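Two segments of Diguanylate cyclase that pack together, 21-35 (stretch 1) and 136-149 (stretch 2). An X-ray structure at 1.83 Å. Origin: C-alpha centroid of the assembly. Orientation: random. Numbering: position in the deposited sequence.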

ATOM      1  N   THR A  21       9.448  -2.589 -10.722  1.00 29.54           N
ATOM      2  CA  THR A  21       9.996  -1.245 -10.607  1.00 30.79           C
ATOM      3  C   THR A  21       9.905  -0.727  -9.178  1.00 26.35           C
ATOM      4  O   THR A  21      10.851  -0.130  -8.664  1.00 27.48           O
ATOM      5  CB  THR A  21       9.257  -0.257 -11.519  1.00 32.21           C
ATOM      6  OG1 THR A  21       9.245  -0.762 -12.858  1.00 35.89           O
ATOM      7  CG2 THR A  21       9.955   1.095 -11.505  1.00 32.62           C
ATOM      8  N   TRP A  22       8.763  -0.947  -8.539  1.00 26.38           N
ATOM      9  CA  TRP A  22       8.586  -0.472  -7.175  1.00 24.98           C
ATOM     10  C   TRP A  22       9.632  -1.114  -6.270  1.00 25.12           C
ATOM     11  O   TRP A  22      10.240  -0.422  -5.460  1.00 25.08           O
ATOM     12  CB  TRP A  22       7.184  -0.789  -6.666  1.00 23.95           C
ATOM     13  CG  TRP A  22       6.887  -0.208  -5.316  1.00 25.22           C
ATOM     14  CD1 TRP A  22       6.654   1.107  -5.013  1.00 24.54           C
ATOM     15  CD2 TRP A  22       6.801  -0.927  -4.081  1.00 26.88           C
ATOM     16  NE1 TRP A  22       6.426   1.248  -3.661  1.00 25.23           N
ATOM     17  CE2 TRP A  22       6.512   0.015  -3.065  1.00 25.61           C
ATOM     18  CE3 TRP A  22       6.941  -2.278  -3.732  1.00 27.50           C
ATOM     19  CZ2 TRP A  22       6.362  -0.352  -1.723  1.00 23.91           C
ATOM     20  CZ3 TRP A  22       6.789  -2.644  -2.391  1.00 26.79           C
ATOM     21  CH2 TRP A  22       6.501  -1.681  -1.405  1.00 24.69           C
ATOM     22  N   GLU A  23       9.865  -2.419  -6.422  1.00 26.82           N
ATOM     23  CA  GLU A  23      10.858  -3.101  -5.594  1.00 26.53           C
ATOM     24  C   GLU A  23      12.257  -2.536  -5.815  1.00 25.67           C
ATOM     25  O   GLU A  23      13.058  -2.456  -4.880  1.00 25.87           O
ATOM     26  CB  GLU A  23      10.861  -4.612  -5.863  1.00 28.52           C
ATOM     27  CG  GLU A  23       9.822  -5.373  -5.036  1.00 29.93           C
ATOM     28  CD  GLU A  23       9.957  -6.886  -5.140  1.00 35.77           C
ATOM     29  OE1 GLU A  23      11.061  -7.373  -5.453  1.00 38.54           O
ATOM     30  OE2 GLU A  23       8.954  -7.587  -4.890  1.00 38.54           O
ATOM     31  N   ASN A  24      12.566  -2.155  -7.050  1.00 24.80           N
ATOM     32  CA  ASN A  24      13.874  -1.582  -7.332  1.00 27.53           C
ATOM     33  C   ASN A  24      14.024  -0.278  -6.545  1.00 24.38           C
ATOM     34  O   ASN A  24      15.116   0.046  -6.071  1.00 24.27           O
ATOM     35  CB  ASN A  24      14.036  -1.318  -8.834  1.00 33.76           C
ATOM     36  CG  ASN A  24      15.357  -0.651  -9.169  1.00 42.79           C
ATOM     37  OD1 ASN A  24      15.425   0.567  -9.335  1.00 46.83           O
ATOM     38  ND2 ASN A  24      16.419  -1.446  -9.249  1.00 45.73           N
ATOM     39  N   LEU A  25      12.921   0.460  -6.407  1.00 24.46           N
ATOM     40  CA  LEU A  25      12.912   1.723  -5.657  1.00 23.48           C
ATOM     41  C   LEU A  25      13.033   1.454  -4.157  1.00 21.63           C
ATOM     42  O   LEU A  25      13.698   2.203  -3.430  1.00 21.38           O
ATOM     43  CB  LEU A  25      11.630   2.507  -5.951  1.00 26.12           C
ATOM     44  CG  LEU A  25      11.717   3.655  -6.973  1.00 30.95           C
ATOM     45  CD1 LEU A  25      12.641   3.290  -8.108  1.00 36.10           C
ATOM     46  CD2 LEU A  25      10.328   3.999  -7.482  1.00 29.22           C
ATOM     47  N   VAL A  26      12.387   0.391  -3.691  1.00 18.21           N
ATOM     48  CA  VAL A  26      12.491   0.014  -2.276  1.00 17.90           C
ATOM     49  C   VAL A  26      13.951  -0.308  -1.969  1.00 19.87           C
ATOM     50  O   VAL A  26      14.497   0.113  -0.951  1.00 18.69           O
ATOM     51  CB  VAL A  26      11.645  -1.245  -1.955  1.00 17.39           C
ATOM     52  CG1 VAL A  26      11.899  -1.699  -0.522  1.00 18.00           C
ATOM     53  CG2 VAL A  26      10.174  -0.937  -2.135  1.00 18.87           C
ATOM     54  N   ASP A  27      14.580  -1.066  -2.856  1.00 20.06           N
ATOM     55  CA  ASP A  27      15.976  -1.441  -2.686  1.00 21.15           C
ATOM     56  C   ASP A  27      16.861  -0.192  -2.695  1.00 20.66           C
ATOM     57  O   ASP A  27      17.808  -0.093  -1.906  1.00 19.41           O
ATOM     58  CB  ASP A  27      16.392  -2.414  -3.800  1.00 23.69           C
ATOM     59  CG  ASP A  27      17.798  -2.969  -3.610  1.00 31.41           C
ATOM     60  OD1 ASP A  27      18.293  -3.005  -2.463  1.00 31.81           O
ATOM     61  OD2 ASP A  27      18.403  -3.389  -4.616  1.00 37.28           O
ATOM     62  N   ALA A  28      16.545   0.764  -3.564  1.00 19.03           N
ATOM     63  CA  ALA A  28      17.329   1.997  -3.642  1.00 20.25           C
ATOM     64  C   ALA A  28      17.204   2.787  -2.343  1.00 21.15           C
ATOM     65  O   ALA A  28      18.197   3.321  -1.831  1.00 20.94           O
ATOM     66  CB  ALA A  28      16.870   2.844  -4.819  1.00 20.64           C
ATOM     67  N   GLU A  29      15.989   2.864  -1.802  1.00 19.35           N
ATOM     68  CA  GLU A  29      15.794   3.597  -0.552  1.00 18.96           C
ATOM     69  C   GLU A  29      16.496   2.883   0.607  1.00 19.43           C
ATOM     70  O   GLU A  29      17.046   3.530   1.503  1.00 19.25           O
ATOM     71  CB  GLU A  29      14.306   3.764  -0.254  1.00 18.20           C
ATOM     72  CG  GLU A  29      13.992   4.701   0.929  1.00 19.67           C
ATOM     73  CD  GLU A  29      14.406   6.151   0.685  1.00 20.06           C
ATOM     74  OE1 GLU A  29      14.327   6.629  -0.464  1.00 23.89           O
ATOM     75  OE2 GLU A  29      14.783   6.836   1.653  1.00 22.86           O
ATOM     76  N   TYR A  30      16.484   1.552   0.582  1.00 19.99           N
ATOM     77  CA  TYR A  30      17.145   0.750   1.611  1.00 19.28           C
ATOM     78  C   TYR A  30      18.645   1.054   1.638  1.00 17.96           C
ATOM     79  O   TYR A  30      19.224   1.268   2.706  1.00 17.90           O
ATOM     80  CB  TYR A  30      16.933  -0.753   1.339  1.00 19.78           C
ATOM     81  CG  TYR A  30      17.714  -1.658   2.261  1.00 18.21           C
ATOM     82  CD1 TYR A  30      17.247  -1.950   3.545  1.00 18.75           C
ATOM     83  CD2 TYR A  30      18.941  -2.186   1.872  1.00 18.76           C
ATOM     84  CE1 TYR A  30      17.987  -2.738   4.422  1.00 19.54           C
ATOM     85  CE2 TYR A  30      19.696  -2.974   2.744  1.00 20.58           C
ATOM     86  CZ  TYR A  30      19.211  -3.240   4.018  1.00 20.50           C
ATOM     87  OH  TYR A  30      19.970  -3.966   4.904  1.00 21.57           O
ATOM     88  N   GLU A  31      19.281   1.075   0.470  1.00 19.69           N
ATOM     89  CA  GLU A  31      20.717   1.365   0.409  1.00 21.59           C
ATOM     90  C   GLU A  31      21.024   2.808   0.800  1.00 21.66           C
ATOM     91  O   GLU A  31      22.090   3.090   1.358  1.00 23.71           O
ATOM     92  CB  GLU A  31      21.277   1.069  -0.989  1.00 22.48           C
ATOM     93  CG  GLU A  31      21.409  -0.412  -1.304  1.00 25.86           C
ATOM     94  CD  GLU A  31      22.351  -1.144  -0.349  1.00 29.46           C
ATOM     95  OE1 GLU A  31      23.248  -0.496   0.245  1.00 30.80           O
ATOM     96  OE2 GLU A  31      22.205  -2.371  -0.203  1.00 29.19           O
ATOM     97  N   ARG A  32      20.098   3.723   0.519  1.00 16.65           N
ATOM     98  CA  ARG A  32      20.281   5.122   0.885  1.00 18.86           C
ATOM     99  C   ARG A  32      20.287   5.195   2.409  1.00 19.32           C
ATOM    100  O   ARG A  32      21.106   5.895   3.004  1.00 20.82           O
ATOM    101  CB  ARG A  32      19.153   5.986   0.321  1.00 17.87           C
ATOM    102  CG  ARG A  32      19.340   7.493   0.533  1.00 17.61           C
ATOM    103  CD  ARG A  32      18.297   8.289  -0.261  1.00 18.19           C
ATOM    104  NE  ARG A  32      18.340   9.723   0.031  1.00 20.00           N
ATOM    105  CZ  ARG A  32      18.125  10.672  -0.872  1.00 19.85           C
ATOM    106  NH1 ARG A  32      17.851  10.337  -2.129  1.00 21.34           N
ATOM    107  NH2 ARG A  32      18.217  11.953  -0.537  1.00 17.83           N
ATOM    108  N   PHE A  33      19.381   4.443   3.032  1.00 17.93           N
ATOM    109  CA  PHE A  33      19.304   4.385   4.492  1.00 19.06           C
ATOM    110  C   PHE A  33      20.578   3.773   5.093  1.00 20.22           C
ATOM    111  O   PHE A  33      21.117   4.286   6.076  1.00 19.94           O
ATOM    112  CB  PHE A  33      18.107   3.536   4.944  1.00 18.37           C
ATOM    113  CG  PHE A  33      18.140   3.186   6.418  1.00 18.24           C
ATOM    114  CD1 PHE A  33      17.612   4.062   7.371  1.00 20.34           C
ATOM    115  CD2 PHE A  33      18.752   2.009   6.852  1.00 20.10           C
ATOM    116  CE1 PHE A  33      17.695   3.771   8.736  1.00 22.65           C
ATOM    117  CE2 PHE A  33      18.845   1.707   8.215  1.00 21.11           C
ATOM    118  CZ  PHE A  33      18.316   2.588   9.157  1.00 21.78           C
ATOM    119  N   ARG A  34      21.043   2.664   4.526  1.00 19.27           N
ATOM    120  CA  ARG A  34      22.242   2.013   5.046  1.00 21.42           C
ATOM    121  C   ARG A  34      23.418   2.976   5.034  1.00 22.04           C
ATOM    122  O   ARG A  34      24.321   2.889   5.860  1.00 22.09           O
ATOM    123  CB  ARG A  34      22.593   0.771   4.219  1.00 21.73           C
ATOM    124  CG  ARG A  34      21.624  -0.388   4.380  1.00 21.52           C
ATOM    125  CD  ARG A  34      21.476  -0.824   5.840  1.00 20.36           C
ATOM    126  NE  ARG A  34      22.711  -1.390   6.395  1.00 19.79           N
ATOM    127  CZ  ARG A  34      22.790  -1.913   7.613  1.00 22.57           C
ATOM    128  NH1 ARG A  34      21.712  -1.938   8.388  1.00 24.58           N
ATOM    129  NH2 ARG A  34      23.940  -2.403   8.060  1.00 22.83           N
ATOM    130  N   ARG A  35      23.384   3.917   4.105  1.00 19.84           N
ATOM    131  CA  ARG A  35      24.462   4.878   3.966  1.00 23.60           C
ATOM    132  C   ARG A  35      24.283   6.139   4.824  1.00 21.97           C
ATOM    133  O   ARG A  35      25.228   6.607   5.464  1.00 22.84           O
ATOM    134  CB  ARG A  35      24.558   5.282   2.492  1.00 27.32           C
ATOM    135  CG  ARG A  35      25.772   6.094   2.137  1.00 32.81           C
ATOM    136  CD  ARG A  35      26.918   5.183   1.749  1.00 38.93           C
ATOM    137  NE  ARG A  35      28.089   5.504   2.536  1.00 36.05           N
ATOM    138  CZ  ARG A  35      29.324   5.095   2.272  1.00 34.74           C
ATOM    139  NH1 ARG A  35      29.585   4.327   1.221  1.00 35.69           N
ATOM    140  NH2 ARG A  35      30.305   5.476   3.066  1.00 28.80           N
TER
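Stretch 2, residues 136-149: QLTETPENYMQWMQ

Stretch 1 is helical throughout. Stretch 2 approaches it first as an irregular loop from L137 to N143 and then as a helix, 144-149, whose axis crosses that of helix 21-35 at 104°, nearly perpendicular, with a closest approach of 9.7 Å. The chain runs back along stretch 1: E139 lies near R34, while Y144 lies near D27, their CA atoms 5.2 Å apart. N143 caps the second helix, its OD1 accepting from Q146 N at 3.0 Å and, weakly, from M145 N at 2.9 Å.

Y30 and Y144 cover the most surface. The CA-to-CB bond of Y30 (chi1 t) points toward stretch 2, and the side chain lies along the loop, where its OH donates to P141 O at 2.7 Å. Tyrosine suits this buried place because its ring supplies apolar surface while its hydroxyl satisfies a backbone carbonyl. CD1 of Y30 lies 3.8 Å from L137 CD2, and CB of Y30 lies 3.8 Å from Y144 CB.

Y144 (chi1 p) is a knob in the hole formed by E23, V26, D27 and Y30. One face of its ring receives D27 CB, 4.0 Å from the ring centroid, while V26 CG1 lies 3.7 Å from Y144 CD2. At the far end, Y144 OH donates to E23 OE1 at 2.9 Å. Water 1 links D27 OD1 to Y144 N, using a free amide of the helix's first turn.

F33 packs on L137, whose CG sits over the ring face, 3.8 Å from its centroid, and whose CD2 reaches F33 CG at 3.3 Å; a branched apolar side chain can rest on a flat ring. Nearby, the long R34 side chain curls so that NH1 donates to E139 O at 3.0 Å, and water 2 joins NH1 to T138 O and P141 O. Beyond Y144, V26 CG1 approaches W147 CE3 at 3.8 Å, and W22 CZ3 meets the CE of selenomethionine M148 at 4.0 Å, apolar groups suited to this buried region.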

ATOM      1  N   GLN A 136       8.961   1.061   9.788  1.00 21.93           N
ATOM      2  CA  GLN A 136      10.016   2.048   9.616  1.00 21.41           C
ATOM      3  C   GLN A 136      11.290   1.218   9.547  1.00 21.62           C
ATOM      4  O   GLN A 136      11.434   0.224  10.260  1.00 21.06           O
ATOM      5  CB  GLN A 136      10.083   3.026  10.796  1.00 20.96           C
ATOM      6  CG  GLN A 136      11.342   3.913  10.742  1.00 21.31           C
ATOM      7  CD  GLN A 136      11.304   5.071  11.725  1.00 25.03           C
ATOM      8  OE1 GLN A 136      10.346   5.223  12.476  1.00 27.80           O
ATOM      9  NE2 GLN A 136      12.357   5.897  11.720  1.00 22.21           N
ATOM     10  N   LEU A 137      12.210   1.608   8.679  1.00 19.89           N
ATOM     11  CA  LEU A 137      13.455   0.883   8.534  1.00 19.71           C
ATOM     12  C   LEU A 137      14.428   1.134   9.680  1.00 20.45           C
ATOM     13  O   LEU A 137      14.682   2.278  10.050  1.00 21.21           O
ATOM     14  CB  LEU A 137      14.109   1.262   7.201  1.00 20.20           C
ATOM     15  CG  LEU A 137      15.410   0.569   6.786  1.00 20.62           C
ATOM     16  CD1 LEU A 137      15.249  -0.942   6.785  1.00 20.77           C
ATOM     17  CD2 LEU A 137      15.811   1.069   5.395  1.00 18.74           C
ATOM     18  N   THR A 138      14.947   0.050  10.248  1.00 21.15           N
ATOM     19  CA  THR A 138      15.927   0.118  11.331  1.00 22.34           C
ATOM     20  C   THR A 138      17.195  -0.524  10.774  1.00 22.20           C
ATOM     21  O   THR A 138      17.234  -0.916   9.612  1.00 23.36           O
ATOM     22  CB  THR A 138      15.479  -0.696  12.562  1.00 24.61           C
ATOM     23  OG1 THR A 138      15.619  -2.096  12.286  1.00 23.45           O
ATOM     24  CG2 THR A 138      14.034  -0.396  12.899  1.00 25.29           C
ATOM     25  N   GLU A 139      18.238  -0.632  11.589  1.00 23.42           N
ATOM     26  CA  GLU A 139      19.474  -1.248  11.125  1.00 26.77           C
ATOM     27  C   GLU A 139      19.381  -2.772  11.060  1.00 26.90           C
ATOM     28  O   GLU A 139      20.262  -3.423  10.508  1.00 26.98           O
ATOM     29  CB  GLU A 139      20.640  -0.877  12.052  1.00 31.50           C
ATOM     30  CG  GLU A 139      21.122   0.559  11.937  1.00 37.13           C
ATOM     31  CD  GLU A 139      22.355   0.816  12.787  1.00 44.26           C
ATOM     32  OE1 GLU A 139      23.032  -0.171  13.147  1.00 47.31           O
ATOM     33  OE2 GLU A 139      22.655   1.995  13.080  1.00 47.65           O
ATOM     34  N   THR A 140      18.315  -3.348  11.602  1.00 25.86           N
ATOM     35  CA  THR A 140      18.213  -4.804  11.615  1.00 26.55           C
ATOM     36  C   THR A 140      18.064  -5.518  10.267  1.00 25.24           C
ATOM     37  O   THR A 140      18.862  -6.398   9.956  1.00 27.52           O
ATOM     38  CB  THR A 140      17.106  -5.257  12.575  1.00 28.32           C
ATOM     39  OG1 THR A 140      17.327  -4.642  13.853  1.00 29.23           O
ATOM     40  CG2 THR A 140      17.134  -6.771  12.756  1.00 29.49           C
ATOM     41  N   PRO A 141      17.062  -5.151   9.445  1.00 22.00           N
ATOM     42  CA  PRO A 141      16.908  -5.832   8.147  1.00 23.07           C
ATOM     43  C   PRO A 141      18.222  -5.853   7.369  1.00 22.29           C
ATOM     44  O   PRO A 141      18.846  -4.810   7.199  1.00 23.68           O
ATOM     45  CB  PRO A 141      15.841  -4.995   7.444  1.00 24.86           C
ATOM     46  CG  PRO A 141      15.005  -4.498   8.581  1.00 22.02           C
ATOM     47  CD  PRO A 141      16.043  -4.103   9.613  1.00 20.31           C
ATOM     48  N   GLU A 142      18.632  -7.020   6.872  1.00 21.24           N
ATOM     49  CA  GLU A 142      19.900  -7.113   6.142  1.00 25.10           C
ATOM     50  C   GLU A 142      19.821  -6.883   4.630  1.00 25.54           C
ATOM     51  O   GLU A 142      20.845  -6.881   3.934  1.00 24.32           O
ATOM     52  CB  GLU A 142      20.560  -8.457   6.431  1.00 30.21           C
ATOM     53  CG  GLU A 142      20.578  -8.783   7.918  1.00 34.62           C
ATOM     54  CD  GLU A 142      21.666  -9.761   8.298  1.00 39.21           C
ATOM     55  OE1 GLU A 142      22.181 -10.467   7.408  1.00 40.47           O
ATOM     56  OE2 GLU A 142      21.998  -9.832   9.495  1.00 40.77           O
ATOM     57  N   ASN A 143      18.606  -6.729   4.121  1.00 23.69           N
ATOM     58  CA  ASN A 143      18.388  -6.435   2.709  1.00 22.02           C
ATOM     59  C   ASN A 143      16.969  -5.870   2.607  1.00 24.04           C
ATOM     60  O   ASN A 143      16.189  -5.964   3.559  1.00 22.99           O
ATOM     61  CB  ASN A 143      18.580  -7.680   1.828  1.00 22.45           C
ATOM     62  CG  ASN A 143      17.656  -8.804   2.198  1.00 25.93           C
ATOM     63  OD1 ASN A 143      16.446  -8.635   2.228  1.00 27.82           O
ATOM     64  ND2 ASN A 143      18.222  -9.970   2.468  1.00 28.12           N
ATOM     65  N   TYR A 144      16.623  -5.285   1.468  1.00 22.39           N
ATOM     66  CA  TYR A 144      15.313  -4.660   1.340  1.00 20.58           C
ATOM     67  C   TYR A 144      14.133  -5.597   1.486  1.00 21.80           C
ATOM     68  O   TYR A 144      13.041  -5.167   1.846  1.00 24.26           O
ATOM     69  CB  TYR A 144      15.194  -3.903   0.018  1.00 21.31           C
ATOM     70  CG  TYR A 144      14.820  -4.753  -1.176  1.00 25.23           C
ATOM     71  CD1 TYR A 144      15.783  -5.463  -1.890  1.00 27.13           C
ATOM     72  CD2 TYR A 144      13.495  -4.833  -1.595  1.00 27.11           C
ATOM     73  CE1 TYR A 144      15.433  -6.231  -3.002  1.00 28.77           C
ATOM     74  CE2 TYR A 144      13.131  -5.596  -2.696  1.00 31.60           C
ATOM     75  CZ  TYR A 144      14.105  -6.292  -3.397  1.00 33.57           C
ATOM     76  OH  TYR A 144      13.744  -7.035  -4.496  1.00 37.80           O
HETATM   77  N   MSE A 145      14.344  -6.878   1.216  1.00 22.27           N
HETATM   78  CA  MSE A 145      13.247  -7.822   1.310  1.00 23.74           C
HETATM   79  C   MSE A 145      12.881  -8.123   2.755  1.00 22.16           C
HETATM   80  O   MSE A 145      11.722  -8.382   3.058  1.00 23.72           O
HETATM   81  CB  MSE A 145      13.593  -9.089   0.537  1.00 27.93           C
HETATM   82  CG  MSE A 145      13.780  -8.783  -0.930  1.00 46.38           C
HETATM   83 SE   MSE A 145      13.977 -10.346  -2.003  1.00 68.41          SE
HETATM   84  CE  MSE A 145      12.112 -10.857  -2.063  1.00 69.47           C
ATOM     85  N   GLN A 146      13.859  -8.062   3.651  1.00 22.90           N
ATOM     86  CA  GLN A 146      13.579  -8.295   5.066  1.00 21.81           C
ATOM     87  C   GLN A 146      12.811  -7.094   5.623  1.00 22.17           C
ATOM     88  O   GLN A 146      12.054  -7.219   6.583  1.00 24.42           O
ATOM     89  CB  GLN A 146      14.890  -8.538   5.830  1.00 20.90           C
ATOM     90  CG  GLN A 146      15.485  -9.914   5.535  1.00 24.17           C
ATOM     91  CD  GLN A 146      16.810 -10.158   6.236  1.00 30.72           C
ATOM     92  OE1 GLN A 146      17.159  -9.464   7.194  1.00 30.12           O
ATOM     93  NE2 GLN A 146      17.554 -11.156   5.765  1.00 35.14           N
ATOM     94  N   TRP A 147      13.005  -5.933   5.001  1.00 22.19           N
ATOM     95  CA  TRP A 147      12.303  -4.713   5.388  1.00 21.32           C
ATOM     96  C   TRP A 147      10.843  -4.885   4.942  1.00 20.91           C
ATOM     97  O   TRP A 147       9.905  -4.608   5.693  1.00 21.83           O
ATOM     98  CB  TRP A 147      12.949  -3.505   4.685  1.00 21.75           C
ATOM     99  CG  TRP A 147      12.288  -2.176   4.936  1.00 19.79           C
ATOM    100  CD1 TRP A 147      11.500  -1.830   6.001  1.00 18.18           C
ATOM    101  CD2 TRP A 147      12.415  -0.997   4.133  1.00 17.62           C
ATOM    102  NE1 TRP A 147      11.129  -0.508   5.910  1.00 18.31           N
ATOM    103  CE2 TRP A 147      11.679   0.028   4.776  1.00 18.43           C
ATOM    104  CE3 TRP A 147      13.078  -0.706   2.930  1.00 19.50           C
ATOM    105  CZ2 TRP A 147      11.589   1.330   4.258  1.00 18.10           C
ATOM    106  CZ3 TRP A 147      12.985   0.601   2.412  1.00 20.20           C
ATOM    107  CH2 TRP A 147      12.247   1.592   3.079  1.00 21.01           C
HETATM  108  N   MSE A 148      10.661  -5.352   3.714  1.00 21.33           N
HETATM  109  CA  MSE A 148       9.322  -5.573   3.192  1.00 22.27           C
HETATM  110  C   MSE A 148       8.597  -6.610   4.051  1.00 22.64           C
HETATM  111  O   MSE A 148       7.382  -6.517   4.267  1.00 24.35           O
HETATM  112  CB  MSE A 148       9.403  -6.052   1.742  1.00 25.35           C
HETATM  113  CG  MSE A 148       9.851  -4.976   0.775  1.00 28.49           C
HETATM  114 SE   MSE A 148       9.766  -5.590  -1.062  1.00 42.94          SE
HETATM  115  CE  MSE A 148       7.944  -6.218  -1.054  1.00 40.06           C
ATOM    116  N   GLN A 149       9.349  -7.597   4.523  1.00 22.88           N
ATOM    117  CA  GLN A 149       8.790  -8.650   5.355  1.00 26.00           C
ATOM    118  C   GLN A 149       8.189  -8.083   6.630  1.00 24.55           C
ATOM    119  O   GLN A 149       7.121  -8.506   7.052  1.00 23.50           O
ATOM    120  CB  GLN A 149       9.862  -9.688   5.700  1.00 29.83           C
ATOM    121  CG  GLN A 149       9.358 -10.812   6.593  1.00 34.55           C
ATOM    122  CD  GLN A 149      10.297 -12.002   6.617  1.00 43.56           C
ATOM    123  OE1 GLN A 149      11.229 -12.089   5.813  1.00 49.40           O
ATOM    124  NE2 GLN A 149      10.051 -12.935   7.531  1.00 44.83           N
TER
HETATM  125  O   HOH W   1      18.853  -5.173  -0.396  1.00 33.79           O
HETATM  126  O   HOH W   2      18.925  -2.061   7.683  1.00 25.20           O
HETATM  127  O   HOH W   3      23.530  -2.877  11.047  1.00 41.01           O